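Local structure of guanine nucleotide exchange factor p115rhogef (Homo sapiens, 1IAP) at residues S7-Q10 against V11-P15; V77-E80 against L81-R85; S90-V93 against Q94-V98; G182-M185 against R186-G189. The protein probably activates Rho GTPases as a guanine nucleotide exchange factor, its N-terminal RGS-like domain probably engaging heterotrimeric G-protein alpha subunits. All blocks are in the same frame, centred on the assembly; numbering follows the deposited sequence.

In the fold
Each contact is local, made within its own unbroken stretch of an all-helical RGS-like domain; the four follow in series and none nests in or crosses another. Contact 1 covers the short helix 8-11 and the turn leading into helix 15-28. Contact 2 closes the end of helix 75-81, and contact 3 is the first turns of helix 91-103, the next helix in the chain; F97 joins them by packing on V77, E80 and L81. Contact 4 ends helix 171-187 and comes back to contact 1, where Y184 OH meets K12 O at 2.8 Å and L188 packs on P15. The centres of contacts 1 and 2 are about 31 Å apart.

Contact 1. Residues S7-Q10 against V11-P15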
loop_
_atom_site.group_PDB
_atom_site.type_symbol
_atom_site.label_atom_id
_atom_site.label_comp_id
_atom_site.label_asym_id
_atom_site.label_seq_id
_atom_site.Cartn_x
_atom_site.Cartn_y
_atom_site.Cartn_z
ATOM N N SER A 7 1.308 8.878 -10.271
ATOM C CA SER A 7 0.676 9.160 -8.987
ATOM C C SER A 7 0.198 7.886 -8.309
ATOM O O SER A 7 0.058 6.844 -8.952
ATOM C CB SER A 7 -0.511 10.115 -9.167
ATOM O OG SER A 7 -1.544 9.517 -9.932
ATOM N N LEU A 8 -0.073 7.989 -7.011
ATOM C CA LEU A 8 -0.548 6.864 -6.220
ATOM C C LEU A 8 -1.907 6.411 -6.751
ATOM O O LEU A 8 -2.178 5.214 -6.839
ATOM C CB LEU A 8 -0.661 7.275 -4.749
ATOM C CG LEU A 8 -0.727 6.211 -3.646
ATOM C CD1 LEU A 8 -0.595 6.903 -2.308
ATOM C CD2 LEU A 8 -2.022 5.413 -3.693
ATOM N N GLU A 9 -2.747 7.375 -7.117
ATOM C CA GLU A 9 -4.077 7.087 -7.642
ATOM C C GLU A 9 -3.989 6.168 -8.865
ATOM O O GLU A 9 -4.753 5.208 -8.994
ATOM C CB GLU A 9 -4.782 8.393 -8.017
ATOM C CG GLU A 9 -6.296 8.289 -8.146
ATOM C CD GLU A 9 -7.017 8.182 -6.804
ATOM O OE1 GLU A 9 -6.369 8.301 -5.739
ATOM O OE2 GLU A 9 -8.249 7.982 -6.820
ATOM N N GLN A 10 -3.030 6.446 -9.740
ATOM C CA GLN A 10 -2.836 5.644 -10.944
ATOM C C GLN A 10 -2.241 4.261 -10.678
ATOM O O GLN A 10 -2.666 3.279 -11.285
ATOM C CB GLN A 10 -1.965 6.398 -11.947
ATOM C CG GLN A 10 -2.599 7.685 -12.448
ATOM C CD GLN A 10 -1.685 8.475 -13.354
ATOM O OE1 GLN A 10 -1.514 8.145 -14.528
ATOM N NE2 GLN A 10 -1.090 9.531 -12.814
ATOM N N VAL A 11 -1.285 4.174 -9.757
ATOM C CA VAL A 11 -0.643 2.891 -9.450
ATOM C C VAL A 11 -1.440 1.970 -8.516
ATOM O O VAL A 11 -1.344 0.746 -8.618
ATOM C CB VAL A 11 0.790 3.097 -8.876
ATOM C CG1 VAL A 11 0.744 3.576 -7.426
ATOM C CG2 VAL A 11 1.601 1.814 -9.007
ATOM N N LYS A 12 -2.267 2.554 -7.650
ATOM C CA LYS A 12 -3.050 1.776 -6.691
ATOM C C LYS A 12 -3.975 0.735 -7.328
ATOM O O LYS A 12 -4.380 -0.215 -6.664
ATOM C CB LYS A 12 -3.874 2.710 -5.793
ATOM C CG LYS A 12 -5.053 3.355 -6.501
ATOM C CD LYS A 12 -5.900 4.205 -5.567
ATOM C CE LYS A 12 -7.180 4.638 -6.271
ATOM N NZ LYS A 12 -8.014 5.544 -5.440
ATOM N N ARG A 13 -4.290 0.918 -8.609
ATOM C CA ARG A 13 -5.178 0.018 -9.344
ATOM C C ARG A 13 -4.456 -0.981 -10.247
ATOM O O ARG A 13 -5.088 -1.867 -10.821
ATOM C CB ARG A 13 -6.146 0.839 -10.198
ATOM C CG ARG A 13 -6.830 1.962 -9.442
ATOM C CD ARG A 13 -7.692 2.818 -10.350
ATOM N NE ARG A 13 -8.274 3.948 -9.629
ATOM C CZ ARG A 13 -8.836 5.003 -10.213
ATOM N NH1 ARG A 13 -8.901 5.077 -11.535
ATOM N NH2 ARG A 13 -9.320 5.992 -9.473
ATOM N N ARG A 14 -3.140 -0.833 -10.383
ATOM C CA ARG A 14 -2.339 -1.712 -11.241
ATOM C C ARG A 14 -1.475 -2.605 -10.350
ATOM O O ARG A 14 -0.365 -2.236 -9.968
ATOM C CB ARG A 14 -1.471 -0.857 -12.163
ATOM C CG ARG A 14 -2.220 0.349 -12.762
ATOM C CD ARG A 14 -2.783 0.098 -14.160
ATOM N NE ARG A 14 -3.728 -1.015 -14.238
ATOM C CZ ARG A 14 -5.029 -0.925 -13.976
ATOM N NH1 ARG A 14 -5.563 0.232 -13.605
ATOM N NH2 ARG A 14 -5.806 -1.990 -14.115
ATOM N N PRO A 15 -1.960 -3.824 -10.063
ATOM C CA PRO A 15 -1.284 -4.808 -9.211
ATOM C C PRO A 15 0.176 -5.138 -9.500
ATOM O O PRO A 15 0.981 -5.193 -8.573
ATOM C CB PRO A 15 -2.206 -6.031 -9.296
ATOM C CG PRO A 15 -2.831 -5.897 -10.647
ATOM C CD PRO A 15 -3.121 -4.430 -10.748
#
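K12 and E9 meet one turn apart where the short N-terminal helix 8-11 of this RGS-like domain gives way to a type I beta turn, V11 to R14, ahead of helix 15-28. The K12 side chain runs back along that helix. Its CG stands between the backbone N and the carbonyl carbon (chi1 73°), and the rest of the chain is extended. CB lies 3.2 Å from L8 O and also meets CD2 of L8, whose side chain crosses at about a right angle; CG sits 3.1 Å from E9 O, and CD passes over E9 CA. CE then reaches the carboxylate of E9, which lies alongside and points the same way, and NZ ends 2.8 Å from E9 OE2 in a salt bridge whose hydrogen bond is weak. D41 of helix 32-43 is the stronger partner of that ammonium, which therefore links two acids. At the helix start, S7 is the N-cap: its OG accepts a weak bond from Q10 N, while V11 N and K12 N bond to S7 O and L8 O. R13 completes the ionic network. E9 O lies over one face of its guanidinium, whose plane is turned 72° from the E9 carboxylate, so the two groups do not pair flat; the second salt bridge, R13 NH2 to E9 OE2, spans a long 3.5 Å.

Contact 2. Residues V77-E80 against L81-R85; sequences VAFE and LDRTR
Helix 75-81 runs out between V77-E80 and L81-R85. L81 N and D82 N still make helical bonds to V77 O and A78 O, whereas R83 N turns back to E80 O at 3.0 Å and a type I beta turn spans L81 to T84. E80 O accepts twice, R83 N and T84 OG1 coming from opposite faces of its carbonyl plane. The hydroxyl OG1 of T84 donates to E80 O over 2.7 Å, so a side chain helps to close the helix end. R83 carries the main side-chain contact. Its chain is extended from CG to NE and folds back over F79, whose chi1 of 173° sets CG beside the carbonyl carbon and places the ring beneath the arginine. The guanidinium lies flat on one face of the ring, planes 15° apart, with R83 CZ 3.8 Å from the F79 ring centroid in a cation-pi stack. R83 NE is displaced toward the rim, 3.4 Å from F79 CE1, while CD adds a CH-pi contact over the same face. NH1 reaches F79 O at 2.9 Å, in the carbonyl plane and on a lone pair, though the oxygen is tilted from the guanidinium plane. Elsewhere on the helix V77 CG1 lies alongside L81 CD1 at 3.7 Å, and both residues pack on F97 of helix 91-103. The R83 side chain thus grips F79 by two means: the stack holds its guanidinium flat, and the bond to the carbonyl limits its rotation, while the positive charge probably gains from both the ring and the oxygen.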
loop_
_atom_site.group_PDB
_atom_site.type_symbol
_atom_site.label_atom_id
_atom_site.label_comp_id
_atom_site.label_asym_id
_atom_site.label_seq_id
_atom_site.Cartn_x
_atom_site.Cartn_y
_atom_site.Cartn_z
ATOM N N VAL A 77 -4.939 14.476 15.195
ATOM C CA VAL A 77 -5.534 13.147 15.094
ATOM C C VAL A 77 -5.142 12.271 16.277
ATOM O O VAL A 77 -5.996 11.621 16.879
ATOM C CB VAL A 77 -5.137 12.461 13.769
ATOM C CG1 VAL A 77 -5.519 10.985 13.785
ATOM C CG2 VAL A 77 -5.828 13.157 12.611
ATOM N N ALA A 78 -3.851 12.265 16.608
ATOM C CA ALA A 78 -3.333 11.476 17.724
ATOM C C ALA A 78 -3.979 11.905 19.041
ATOM O O ALA A 78 -4.307 11.070 19.885
ATOM C CB ALA A 78 -1.817 11.620 17.813
ATOM N N PHE A 79 -4.166 13.212 19.195
ATOM C CA PHE A 79 -4.785 13.795 20.387
ATOM C C PHE A 79 -6.236 13.322 20.508
ATOM O O PHE A 79 -6.667 12.878 21.575
ATOM C CB PHE A 79 -4.709 15.329 20.288
ATOM C CG PHE A 79 -5.456 16.061 21.372
ATOM C CD1 PHE A 79 -4.805 16.472 22.533
ATOM C CD2 PHE A 79 -6.812 16.362 21.222
ATOM C CE1 PHE A 79 -5.492 17.174 23.529
ATOM C CE2 PHE A 79 -7.507 17.061 22.213
ATOM C CZ PHE A 79 -6.845 17.466 23.367
ATOM N N GLU A 80 -6.971 13.396 19.401
ATOM C CA GLU A 80 -8.372 12.984 19.371
ATOM C C GLU A 80 -8.548 11.478 19.537
ATOM O O GLU A 80 -9.480 11.034 20.205
ATOM C CB GLU A 80 -9.038 13.447 18.076
ATOM C CG GLU A 80 -9.164 14.957 17.953
ATOM C CD GLU A 80 -9.837 15.383 16.663
ATOM O OE1 GLU A 80 -11.086 15.409 16.620
ATOM O OE2 GLU A 80 -9.115 15.689 15.689
ATOM N N LEU A 81 -7.657 10.697 18.929
ATOM C CA LEU A 81 -7.720 9.244 19.037
ATOM C C LEU A 81 -7.557 8.795 20.484
ATOM O O LEU A 81 -8.292 7.925 20.960
ATOM C CB LEU A 81 -6.651 8.582 18.164
ATOM C CG LEU A 81 -6.983 8.526 16.672
ATOM C CD1 LEU A 81 -5.793 8.006 15.887
ATOM C CD2 LEU A 81 -8.206 7.638 16.459
ATOM N N ASP A 82 -6.613 9.413 21.187
ATOM C CA ASP A 82 -6.357 9.075 22.582
ATOM C C ASP A 82 -7.493 9.501 23.511
ATOM O O ASP A 82 -7.482 9.184 24.702
ATOM C CB ASP A 82 -5.038 9.702 23.047
ATOM C CG ASP A 82 -3.830 9.153 22.303
ATOM O OD1 ASP A 82 -3.957 8.114 21.619
ATOM O OD2 ASP A 82 -2.745 9.763 22.406
ATOM N N ARG A 83 -8.478 10.204 22.960
ATOM C CA ARG A 83 -9.615 10.677 23.743
ATOM C C ARG A 83 -10.957 10.188 23.208
ATOM O O ARG A 83 -12.011 10.555 23.730
ATOM C CB ARG A 83 -9.592 12.205 23.809
ATOM C CG ARG A 83 -8.474 12.729 24.681
ATOM C CD ARG A 83 -8.054 14.134 24.309
ATOM N NE ARG A 83 -6.928 14.569 25.132
ATOM C CZ ARG A 83 -5.698 14.070 25.049
ATOM N NH1 ARG A 83 -5.413 13.121 24.164
ATOM N NH2 ARG A 83 -4.766 14.475 25.899
ATOM N N THR A 84 -10.917 9.353 22.175
ATOM C CA THR A 84 -12.141 8.831 21.583
ATOM C C THR A 84 -12.213 7.313 21.693
ATOM O O THR A 84 -11.290 6.597 21.299
ATOM C CB THR A 84 -12.286 9.251 20.101
ATOM O OG1 THR A 84 -12.157 10.674 19.989
ATOM C CG2 THR A 84 -13.653 8.850 19.568
ATOM N N ARG A 85 -13.317 6.841 22.259
ATOM C CA ARG A 85 -13.566 5.418 22.441
ATOM C C ARG A 85 -13.958 4.810 21.090
ATOM O O ARG A 85 -14.608 5.467 20.279
ATOM C CB ARG A 85 -14.691 5.238 23.464
ATOM C CG ARG A 85 -14.957 3.807 23.867
ATOM C CD ARG A 85 -16.014 3.711 24.961
ATOM N NE ARG A 85 -16.233 2.322 25.362
ATOM C CZ ARG A 85 -17.318 1.613 25.059
ATOM N NH1 ARG A 85 -18.301 2.161 24.355
ATOM N NH2 ARG A 85 -17.401 0.341 25.428
#

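Contact 3. Residues S90-V93 against Q94-V98; sequences SEDV and QRRFV
The first turns of helix 91-103 in this RGS-like domain, with S90 as N-cap, hold two side-chain pairs four residues apart: D92 with R96 and V93 with F97. Four successive backbone bonds run beneath them, Q94 N to S90 O, R95 N to E91 O, R96 N to D92 O and F97 N to V93 O. D92 swings its carboxylate forward along the helix, CG anti to the backbone N (chi1 175°), to meet an extended R96. OD2 takes weak bonds from both NE and NH2 of R96, each 3.2 Å long, in a salt bridge. The two planes stand almost perpendicular, 89° apart, so one oxygen serves two nitrogens instead of the two oxygens pairing side by side with them. V93 and F97 lie alongside one another and point the same way. CG1 of V93 sits over a face of the F97 ring as a CH-pi contact, and V93 O lies over the same face. The ring also meets E80 of helix 75-81, whereas Q94 leads away to A51, K52 and F55 of helix 48-63. At the V93 pair the nearest carbons are V93 CG1 and F97 CE2, 3.7 Å apart.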
loop_
_atom_site.group_PDB
_atom_site.type_symbol
_atom_site.label_atom_id
_atom_site.label_comp_id
_atom_site.label_asym_id
_atom_site.label_seq_id
_atom_site.Cartn_x
_atom_site.Cartn_y
_atom_site.Cartn_z
ATOM N N SER A 90 -17.567 7.843 15.046
ATOM C CA SER A 90 -18.622 7.947 14.044
ATOM C C SER A 90 -18.006 7.743 12.663
ATOM O O SER A 90 -16.811 7.977 12.474
ATOM C CB SER A 90 -19.283 9.325 14.121
ATOM O OG SER A 90 -20.298 9.462 13.142
ATOM N N GLU A 91 -18.816 7.301 11.703
ATOM C CA GLU A 91 -18.334 7.076 10.341
ATOM C C GLU A 91 -17.749 8.353 9.752
ATOM O O GLU A 91 -16.773 8.311 9.007
ATOM C CB GLU A 91 -19.452 6.553 9.439
ATOM C CG GLU A 91 -19.875 5.120 9.732
ATOM C CD GLU A 91 -21.277 5.022 10.308
ATOM O OE1 GLU A 91 -22.187 5.712 9.795
ATOM O OE2 GLU A 91 -21.472 4.243 11.266
ATOM N N ASP A 92 -18.344 9.486 10.110
ATOM C CA ASP A 92 -17.891 10.791 9.643
ATOM C C ASP A 92 -16.528 11.128 10.247
ATOM O O ASP A 92 -15.618 11.562 9.540
ATOM C CB ASP A 92 -18.918 11.867 10.016
ATOM C CG ASP A 92 -18.458 13.270 9.656
ATOM O OD1 ASP A 92 -18.184 13.526 8.463
ATOM O OD2 ASP A 92 -18.370 14.118 10.569
ATOM N N VAL A 93 -16.395 10.913 11.555
ATOM C CA VAL A 93 -15.149 11.187 12.269
ATOM C C VAL A 93 -14.050 10.232 11.796
ATOM O O VAL A 93 -12.880 10.604 11.718
ATOM C CB VAL A 93 -15.334 11.034 13.795
ATOM C CG1 VAL A 93 -14.059 11.421 14.524
ATOM C CG2 VAL A 93 -16.506 11.886 14.274
ATOM N N GLN A 94 -14.445 9.002 11.482
ATOM C CA GLN A 94 -13.524 7.977 10.999
ATOM C C GLN A 94 -12.954 8.383 9.635
ATOM O O GLN A 94 -11.755 8.254 9.394
ATOM C CB GLN A 94 -14.254 6.636 10.898
ATOM C CG GLN A 94 -13.389 5.470 10.465
ATOM C CD GLN A 94 -14.169 4.172 10.388
ATOM O OE1 GLN A 94 -14.652 3.661 11.401
ATOM N NE2 GLN A 94 -14.294 3.627 9.185
ATOM N N ARG A 95 -13.816 8.881 8.750
ATOM C CA ARG A 95 -13.379 9.323 7.428
ATOM C C ARG A 95 -12.420 10.503 7.562
ATOM O O ARG A 95 -11.453 10.602 6.812
ATOM C CB ARG A 95 -14.572 9.725 6.559
ATOM C CG ARG A 95 -15.556 8.600 6.293
ATOM C CD ARG A 95 -16.691 9.053 5.386
ATOM N NE ARG A 95 -17.868 8.197 5.524
ATOM C CZ ARG A 95 -17.936 6.932 5.118
ATOM N NH1 ARG A 95 -16.896 6.355 4.532
ATOM N NH2 ARG A 95 -19.042 6.230 5.331
ATOM N N ARG A 96 -12.688 11.391 8.521
ATOM C CA ARG A 96 -11.831 12.556 8.750
ATOM C C ARG A 96 -10.437 12.124 9.191
ATOM O O ARG A 96 -9.441 12.632 8.679
ATOM C CB ARG A 96 -12.430 13.491 9.806
ATOM C CG ARG A 96 -13.753 14.125 9.414
ATOM C CD ARG A 96 -14.188 15.156 10.444
ATOM N NE ARG A 96 -15.547 15.636 10.198
ATOM C CZ ARG A 96 -16.008 16.822 10.586
ATOM N NH1 ARG A 96 -15.221 17.669 11.238
ATOM N NH2 ARG A 96 -17.267 17.157 10.337
ATOM N N PHE A 97 -10.378 11.206 10.155
ATOM C CA PHE A 97 -9.102 10.692 10.657
ATOM C C PHE A 97 -8.302 10.058 9.522
ATOM O O PHE A 97 -7.107 10.309 9.380
ATOM C CB PHE A 97 -9.322 9.657 11.764
ATOM C CG PHE A 97 -9.719 10.250 13.091
ATOM C CD1 PHE A 97 -9.431 11.575 13.397
ATOM C CD2 PHE A 97 -10.374 9.473 14.041
ATOM C CE1 PHE A 97 -9.791 12.119 14.627
ATOM C CE2 PHE A 97 -10.737 10.008 15.272
ATOM C CZ PHE A 97 -10.444 11.332 15.566
ATOM N N VAL A 98 -8.971 9.244 8.712
ATOM C CA VAL A 98 -8.324 8.585 7.582
ATOM C C VAL A 98 -7.799 9.604 6.568
ATOM O O VAL A 98 -6.634 9.542 6.178
ATOM C CB VAL A 98 -9.283 7.587 6.881
ATOM C CG1 VAL A 98 -8.649 7.037 5.610
ATOM C CG2 VAL A 98 -9.617 6.450 7.816
#

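Contact 4. Residues G182-M185 against R186-G189; sequences GLYM and RHLG
Y184 and L188 pack together at the C-terminal end of helix 171-187, where a Schellman motif stops the helix. Y184 chi1 is -172°, its CG turned away from the backbone N, which carries the ring along the helix toward the residues that follow. L188 takes the other common setting, CG beside its backbone N (chi1 -61°), and the two side chains meet obliquely: L188 CD1 lies 3.6 Å from Y184 CE2, and CD2 is 4.0 Å from Y184 OH. Elsewhere on the ring, CE1 of Y184 approaches ND1 of H187 obliquely, the planes inclined by 34°. The chain of M185 is bent at both chi2 and chi3, and its CE reaches L188 CD1 at 4.2 Å. R186 bends at chi3 so that its guanidinium turns back over G182, with G182 O above one face and 3.7 Å from NH2, while NH1 touches CD1 of L183. Behind these side chains R186 N bonds to G182 O, H187 N makes weak bonds to L183 O and Y184 O, and L188 N a weak one to Y184 O and a firmer one to M185 O. G189, at positive phi, is the C-prime residue, with G189 N bonded to R186 O. The polar ends of the two aromatic residues are bonded beyond the helix, Y184 OH to K12 O and H187 NE2 to S45 OG, so directed bonds as well as apolar packing join the helix end to neighbouring parts.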
loop_
_atom_site.group_PDB
_atom_site.type_symbol
_atom_site.label_atom_id
_atom_site.label_comp_id
_atom_site.label_asym_id
_atom_site.label_seq_id
_atom_site.Cartn_x
_atom_site.Cartn_y
_atom_site.Cartn_z
ATOM N N GLY A 182 0.043 -8.230 1.338
ATOM C CA GLY A 182 -0.867 -9.330 1.069
ATOM C C GLY A 182 -2.320 -8.909 1.174
ATOM O O GLY A 182 -3.135 -9.218 0.300
ATOM N N LEU A 183 -2.630 -8.146 2.219
ATOM C CA LEU A 183 -3.987 -7.674 2.453
ATOM C C LEU A 183 -4.513 -6.831 1.300
ATOM O O LEU A 183 -5.616 -7.063 0.801
ATOM C CB LEU A 183 -4.057 -6.879 3.764
ATOM C CG LEU A 183 -5.448 -6.461 4.252
ATOM C CD1 LEU A 183 -6.273 -7.703 4.565
ATOM C CD2 LEU A 183 -5.315 -5.593 5.492
ATOM N N TYR A 184 -3.709 -5.877 0.846
ATOM C CA TYR A 184 -4.125 -5.006 -0.239
ATOM C C TYR A 184 -4.193 -5.716 -1.593
ATOM O O TYR A 184 -5.075 -5.427 -2.404
ATOM C CB TYR A 184 -3.218 -3.774 -0.329
ATOM C CG TYR A 184 -3.737 -2.751 -1.311
ATOM C CD1 TYR A 184 -4.777 -1.890 -0.961
ATOM C CD2 TYR A 184 -3.229 -2.676 -2.603
ATOM C CE1 TYR A 184 -5.305 -0.985 -1.880
ATOM C CE2 TYR A 184 -3.750 -1.771 -3.528
ATOM C CZ TYR A 184 -4.784 -0.932 -3.158
ATOM O OH TYR A 184 -5.293 -0.036 -4.064
ATOM N N MET A 185 -3.251 -6.618 -1.849
ATOM C CA MET A 185 -3.236 -7.355 -3.114
ATOM C C MET A 185 -4.497 -8.212 -3.240
ATOM O O MET A 185 -5.077 -8.327 -4.315
ATOM C CB MET A 185 -1.979 -8.227 -3.219
ATOM C CG MET A 185 -0.720 -7.460 -3.634
ATOM S SD MET A 185 -0.869 -6.759 -5.327
ATOM C CE MET A 185 -0.138 -5.115 -5.076
ATOM N N ARG A 186 -4.926 -8.785 -2.123
ATOM C CA ARG A 186 -6.130 -9.615 -2.080
ATOM C C ARG A 186 -7.329 -8.747 -2.480
ATOM O O ARG A 186 -8.256 -9.214 -3.139
ATOM C CB ARG A 186 -6.302 -10.149 -0.664
ATOM C CG ARG A 186 -7.232 -11.326 -0.510
ATOM C CD ARG A 186 -7.058 -11.909 0.883
ATOM N NE ARG A 186 -5.661 -12.270 1.126
ATOM C CZ ARG A 186 -4.969 -11.948 2.217
ATOM N NH1 ARG A 186 -5.534 -11.250 3.196
ATOM N NH2 ARG A 186 -3.700 -12.314 2.320
ATOM N N HIS A 187 -7.259 -7.465 -2.123
ATOM C CA HIS A 187 -8.299 -6.491 -2.440
ATOM C C HIS A 187 -8.348 -6.232 -3.951
ATOM O O HIS A 187 -9.389 -5.867 -4.496
ATOM C CB HIS A 187 -8.024 -5.185 -1.688
ATOM C CG HIS A 187 -9.017 -4.101 -1.962
ATOM N ND1 HIS A 187 -8.752 -3.046 -2.807
ATOM C CD2 HIS A 187 -10.270 -3.900 -1.491
ATOM C CE1 HIS A 187 -9.798 -2.241 -2.844
ATOM N NE2 HIS A 187 -10.733 -2.737 -2.054
ATOM N N LEU A 188 -7.213 -6.413 -4.622
ATOM C CA LEU A 188 -7.141 -6.216 -6.066
ATOM C C LEU A 188 -7.412 -7.519 -6.818
ATOM O O LEU A 188 -7.283 -7.571 -8.039
ATOM C CB LEU A 188 -5.770 -5.664 -6.469
ATOM C CG LEU A 188 -5.352 -4.311 -5.886
ATOM C CD1 LEU A 188 -3.962 -3.946 -6.401
ATOM C CD2 LEU A 188 -6.370 -3.234 -6.260
ATOM N N GLY A 189 -7.781 -8.567 -6.085
ATOM C CA GLY A 189 -8.065 -9.850 -6.708
ATOM C C GLY A 189 -6.832 -10.715 -6.903
ATOM O O GLY A 189 -6.898 -11.773 -7.535
#